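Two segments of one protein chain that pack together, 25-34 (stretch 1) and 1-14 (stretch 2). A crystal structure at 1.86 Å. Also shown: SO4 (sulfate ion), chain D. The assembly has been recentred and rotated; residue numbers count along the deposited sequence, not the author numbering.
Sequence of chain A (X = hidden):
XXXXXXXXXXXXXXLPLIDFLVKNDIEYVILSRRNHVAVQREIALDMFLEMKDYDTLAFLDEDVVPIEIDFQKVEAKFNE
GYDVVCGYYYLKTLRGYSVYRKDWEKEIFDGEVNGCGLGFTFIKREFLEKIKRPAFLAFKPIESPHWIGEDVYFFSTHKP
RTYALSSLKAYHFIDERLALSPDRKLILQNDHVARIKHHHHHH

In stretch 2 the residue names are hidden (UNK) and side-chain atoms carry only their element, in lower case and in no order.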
# COMPACT_ATOMS: atom_id res chain seq x y z
N ASP A 25 -4.55 -12.00 3.90
CA ASP A 25 -4.25 -11.85 5.33
C ASP A 25 -2.75 -11.99 5.61
O ASP A 25 -2.35 -12.53 6.62
CB ASP A 25 -5.06 -12.85 6.12
CG ASP A 25 -5.15 -12.53 7.61
OD1 ASP A 25 -4.85 -11.39 8.01
OD2 ASP A 25 -5.56 -13.43 8.37
N ILE A 26 -1.94 -11.41 4.74
CA ILE A 26 -0.50 -11.62 4.77
C ILE A 26 0.11 -10.81 5.90
O ILE A 26 -0.30 -9.65 6.13
CB ILE A 26 0.11 -11.14 3.46
CG1 ILE A 26 -0.43 -11.95 2.29
CG2 ILE A 26 1.65 -11.13 3.53
CD1 ILE A 26 -0.04 -13.41 2.26
N GLU A 27 1.08 -11.41 6.60
CA GLU A 27 1.91 -10.69 7.57
C GLU A 27 3.22 -10.29 6.89
O GLU A 27 3.85 -11.10 6.21
CB GLU A 27 2.20 -11.56 8.78
CG GLU A 27 0.95 -11.83 9.60
CD GLU A 27 1.27 -12.61 10.82
OE1 GLU A 27 1.31 -13.85 10.74
OE2 GLU A 27 1.50 -11.98 11.86
N TYR A 28 3.59 -9.02 7.03
CA TYR A 28 4.69 -8.50 6.23
C TYR A 28 5.43 -7.37 6.90
O TYR A 28 4.95 -6.74 7.85
CB TYR A 28 4.16 -8.00 4.87
CG TYR A 28 3.09 -6.92 5.01
CD1 TYR A 28 3.45 -5.61 5.26
CD2 TYR A 28 1.74 -7.20 4.89
CE1 TYR A 28 2.52 -4.60 5.36
CE2 TYR A 28 0.77 -6.18 5.00
CZ TYR A 28 1.19 -4.89 5.24
OH TYR A 28 0.27 -3.86 5.37
N VAL A 29 6.61 -7.11 6.34
CA VAL A 29 7.33 -5.90 6.54
C VAL A 29 7.69 -5.35 5.16
O VAL A 29 8.35 -6.02 4.36
CB VAL A 29 8.61 -6.12 7.32
CG1 VAL A 29 9.38 -4.81 7.47
CG2 VAL A 29 8.30 -6.70 8.70
N ILE A 30 7.19 -4.17 4.86
CA ILE A 30 7.56 -3.50 3.64
C ILE A 30 8.75 -2.61 3.97
O ILE A 30 8.67 -1.78 4.85
CB ILE A 30 6.44 -2.62 3.08
CG1 ILE A 30 5.16 -3.42 2.93
CG2 ILE A 30 6.83 -2.13 1.69
CD1 ILE A 30 3.96 -2.59 2.70
N LEU A 31 9.87 -2.82 3.29
CA LEU A 31 11.11 -2.17 3.64
C LEU A 31 11.20 -0.88 2.85
O LEU A 31 11.05 -0.90 1.61
CB LEU A 31 12.29 -3.08 3.32
CG LEU A 31 12.23 -4.41 4.10
CD1 LEU A 31 12.87 -5.54 3.35
CD2 LEU A 31 12.86 -4.23 5.40
N SER A 32 11.44 0.23 3.55
CA SER A 32 11.71 1.51 2.93
C SER A 32 13.02 1.48 2.18
O SER A 32 13.83 0.58 2.34
CB SER A 32 11.76 2.62 3.97
OG SER A 32 10.44 2.86 4.37
N ARG A 33 13.19 2.49 1.33
CA ARG A 33 14.28 2.50 0.40
C ARG A 33 15.58 2.59 1.19
O ARG A 33 15.65 3.29 2.18
CB ARG A 33 14.14 3.70 -0.53
CG ARG A 33 15.05 3.65 -1.67
CD ARG A 33 14.73 4.75 -2.63
NE ARG A 33 15.68 4.75 -3.73
CZ ARG A 33 15.75 5.67 -4.68
NH1 ARG A 33 14.90 6.70 -4.70
NH2 ARG A 33 16.69 5.57 -5.63
N ARG A 34 16.60 1.87 0.76
CA ARG A 34 17.93 2.05 1.34
C ARG A 34 18.91 2.26 0.17
O ARG A 34 18.50 2.46 -0.97
CB ARG A 34 18.32 0.89 2.29
CG ARG A 34 17.44 0.72 3.59
CD ARG A 34 17.66 1.82 4.65
NE ARG A 34 16.79 1.85 5.85
CZ ARG A 34 15.65 2.55 5.99
NH1 ARG A 34 15.13 3.21 4.97
NH2 ARG A 34 14.98 2.56 7.15
N UNK A 1 2.97 -23.85 9.61
CA UNK A 1 4.05 -22.96 9.15
C UNK A 1 3.55 -21.53 9.13
O UNK A 1 2.46 -21.26 8.60
c UNK A 1 4.70 -22.17 4.45
c UNK A 1 4.50 -23.36 7.75
c UNK A 1 5.69 -22.58 7.25
se UNK A 1 6.18 -22.95 5.43
N UNK A 2 4.34 -20.62 9.69
CA UNK A 2 4.02 -19.21 9.72
C UNK A 2 5.07 -18.40 8.97
O UNK A 2 6.25 -18.47 9.27
n UNK A 2 1.57 -17.70 12.82
c UNK A 2 3.88 -18.68 11.14
c UNK A 2 2.71 -16.88 12.47
c UNK A 2 0.33 -17.58 12.34
n UNK A 2 0.00 -16.64 11.47
n UNK A 2 -0.59 -18.43 12.75
c UNK A 2 3.25 -17.30 11.16
N UNK A 3 4.60 -17.63 8.01
CA UNK A 3 5.45 -16.94 7.05
C UNK A 3 5.36 -15.44 7.24
O UNK A 3 4.25 -14.89 7.35
c UNK A 3 5.87 -16.68 4.58
c UNK A 3 5.00 -17.31 5.63
o UNK A 3 5.05 -18.74 5.50
N UNK A 4 6.53 -14.81 7.27
CA UNK A 4 6.65 -13.38 7.30
C UNK A 4 7.23 -12.92 5.96
O UNK A 4 8.36 -13.29 5.57
c UNK A 4 7.61 -11.44 8.74
c UNK A 4 7.56 -12.94 8.44
c UNK A 4 8.41 -11.22 9.97
c UNK A 4 6.22 -10.88 8.91
N UNK A 5 6.42 -12.13 5.25
CA UNK A 5 6.82 -11.59 3.96
C UNK A 5 7.65 -10.31 4.12
O UNK A 5 7.25 -9.40 4.81
c UNK A 5 4.27 -13.39 3.27
c UNK A 5 5.14 -12.77 1.14
c UNK A 5 3.73 -14.53 2.71
c UNK A 5 4.99 -12.50 2.48
c UNK A 5 5.60 -11.28 3.09
c UNK A 5 4.60 -13.91 0.57
c UNK A 5 3.88 -14.78 1.38
N UNK A 6 8.77 -10.23 3.43
CA UNK A 6 9.57 -9.02 3.42
C UNK A 6 9.56 -8.52 2.00
O UNK A 6 9.95 -9.25 1.08
c UNK A 6 11.17 -9.82 8.15
c UNK A 6 11.08 -9.49 5.41
c UNK A 6 11.38 -8.43 6.24
c UNK A 6 10.98 -9.29 3.91
c UNK A 6 11.44 -8.60 7.61
c UNK A 6 10.85 -10.90 7.33
c UNK A 6 10.80 -10.71 5.96
N UNK A 7 9.11 -7.28 1.83
CA UNK A 7 8.89 -6.69 0.54
C UNK A 7 9.82 -5.48 0.37
O UNK A 7 9.53 -4.43 0.92
c UNK A 7 6.50 -7.53 0.52
c UNK A 7 5.00 -7.24 0.86
c UNK A 7 7.40 -6.29 0.38
c UNK A 7 7.24 -5.48 -0.95
N UNK A 8 10.94 -5.62 -0.38
CA UNK A 8 11.84 -4.48 -0.64
C UNK A 8 11.10 -3.47 -1.49
O UNK A 8 10.57 -3.84 -2.53
c UNK A 8 12.86 -6.53 -1.27
c UNK A 8 11.46 -6.86 -0.95
c UNK A 8 12.99 -5.12 -1.43
N UNK A 9 10.97 -2.24 -1.02
CA UNK A 9 10.31 -1.23 -1.85
C UNK A 9 11.19 -0.04 -2.14
O UNK A 9 12.26 0.10 -1.54
o UNK A 9 9.29 0.25 -0.30
c UNK A 9 9.02 -0.78 -1.19
N UNK A 10 10.69 0.83 -3.01
CA UNK A 10 11.27 2.17 -3.25
C UNK A 10 10.44 3.27 -2.59
O UNK A 10 10.62 4.46 -2.88
c UNK A 10 12.18 1.26 -5.40
c UNK A 10 14.40 2.69 -6.51
c UNK A 10 11.46 2.41 -4.74
se UNK A 10 14.04 1.50 -5.08
N UNK A 11 9.57 2.88 -1.64
CA UNK A 11 8.78 3.81 -0.85
C UNK A 11 7.28 3.82 -1.18
O UNK A 11 6.51 4.55 -0.54
N UNK A 12 6.87 3.01 -2.14
CA UNK A 12 5.44 2.85 -2.40
C UNK A 12 5.15 1.41 -2.76
O UNK A 12 6.07 0.66 -3.16
o UNK A 12 5.52 3.38 -4.73
c UNK A 12 4.99 3.78 -3.49
N UNK A 13 3.86 1.06 -2.66
CA UNK A 13 3.39 -0.26 -3.07
C UNK A 13 2.22 -0.10 -4.07
O UNK A 13 1.24 0.59 -3.79
c UNK A 13 4.07 -1.22 -0.87
c UNK A 13 2.47 -2.45 -2.28
c UNK A 13 2.91 -1.07 -1.87
N UNK A 14 2.36 -0.76 -5.22
CA UNK A 14 1.33 -0.74 -6.26
C UNK A 14 0.05 -1.43 -5.76
O UNK A 14 0.10 -2.39 -4.96
c UNK A 14 5.12 -1.83 -9.33
n UNK A 14 6.29 -1.33 -8.97
c UNK A 14 2.29 -2.80 -7.56
n UNK A 14 4.46 -2.58 -8.49
c UNK A 14 1.87 -1.34 -7.59
n UNK A 14 4.71 -1.69 -10.54
c UNK A 14 3.14 -3.16 -8.70
S SO4 D . 1.59 -21.54 13.54
O1 SO4 D . 1.73 -22.83 14.21
O2 SO4 D . 2.05 -21.72 12.19
O3 SO4 D . 0.19 -21.15 13.59
O4 SO4 D . 2.39 -20.49 14.18
O HOH W 1 1.85 -14.17 6.14
O HOH W 2 12.02 6.15 -4.38

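Position 1 carries an unbranched chain of two carbons, a selenium and a terminal carbon, out of reach of stretch 1; it is selenomethionine, Met 1. At position 2, three carbons lead to a nitrogen and then a carbon bearing two more nitrogens, one of which meets the Glu 27 carboxylate; this is Arg 2. Its NH1 donates to Glu 27 OE1 at 3.2 Å in a salt bridge, while NE and NH2 hydrogen-bond to the sulfate.

Position 3 has one carbon carrying an oxygen and a carbon, clear of stretch 1, hence Thr 3. A water links the backbones, donating to Thr 3 O (2.8 Å) and accepting from Glu 27 N (2.9 Å). Position 4 has four carbons, forked at the second, with one tip against Glu 27 O: Leu 4, its CD1 3.6 Å from that Glu 27 O.

Position 5 shows one carbon and a six-carbon ring that meets Ile 26; lacking a hydroxyl, it is Phe 5, with CD1 3.5 Å from Ile 26 CG2. Position 6 has the same atoms, its ring near Val 29 and, at the edge, Leu 31 CD1; this is Phe 6, with CD2 3.8 Å from Val 29 CB. Position 7 has four carbons forked at the first, the longer arm reaching Tyr 28, so it is Ile 7, with CD1 4.2 Å from Tyr 28 CB.

At position 8 three carbons close a ring onto the backbone nitrogen: Pro 8, paired with Leu 31. Position 9 has one carbon and one oxygen, the oxygen bonded to Leu 31 O: Ser 9, whose OG donates to Leu 31 O (2.8 Å) and accepts from the backbone N of position 11 (3.0 Å). Position 10 repeats the selenium chain, its terminal carbon over one face of the Arg 33 guanidinium; this is Met 10, with CE 3.7 Å from Arg 33 NE.

Position 11, without side-chain atoms, is Gly 11. Position 12, one carbon and one oxygen directed away, is Ser 12. Position 13, one carbon carrying two others, touches Ile 30 and is Val 13, with CG2 3.8 Å from Ile 30 CD1. Position 14, a guanidinium chain out of reach, is Arg 14.

The strands run nearly parallel (13°), so each backbone supplies donors and acceptors in turn: Phe 5 N to Glu 27 O, Val 29 N to Phe 5 O, Ile 7 N to Val 29 O, Leu 31 N to Ile 7 O. Tyr 28, Ile 30, Phe 5 and Ile 7 pack on one face, Val 29, Leu 31, Phe 6 and Pro 8 on the other.

Stretch 2, residues 1-14: MRTLFFIPSMGSVR
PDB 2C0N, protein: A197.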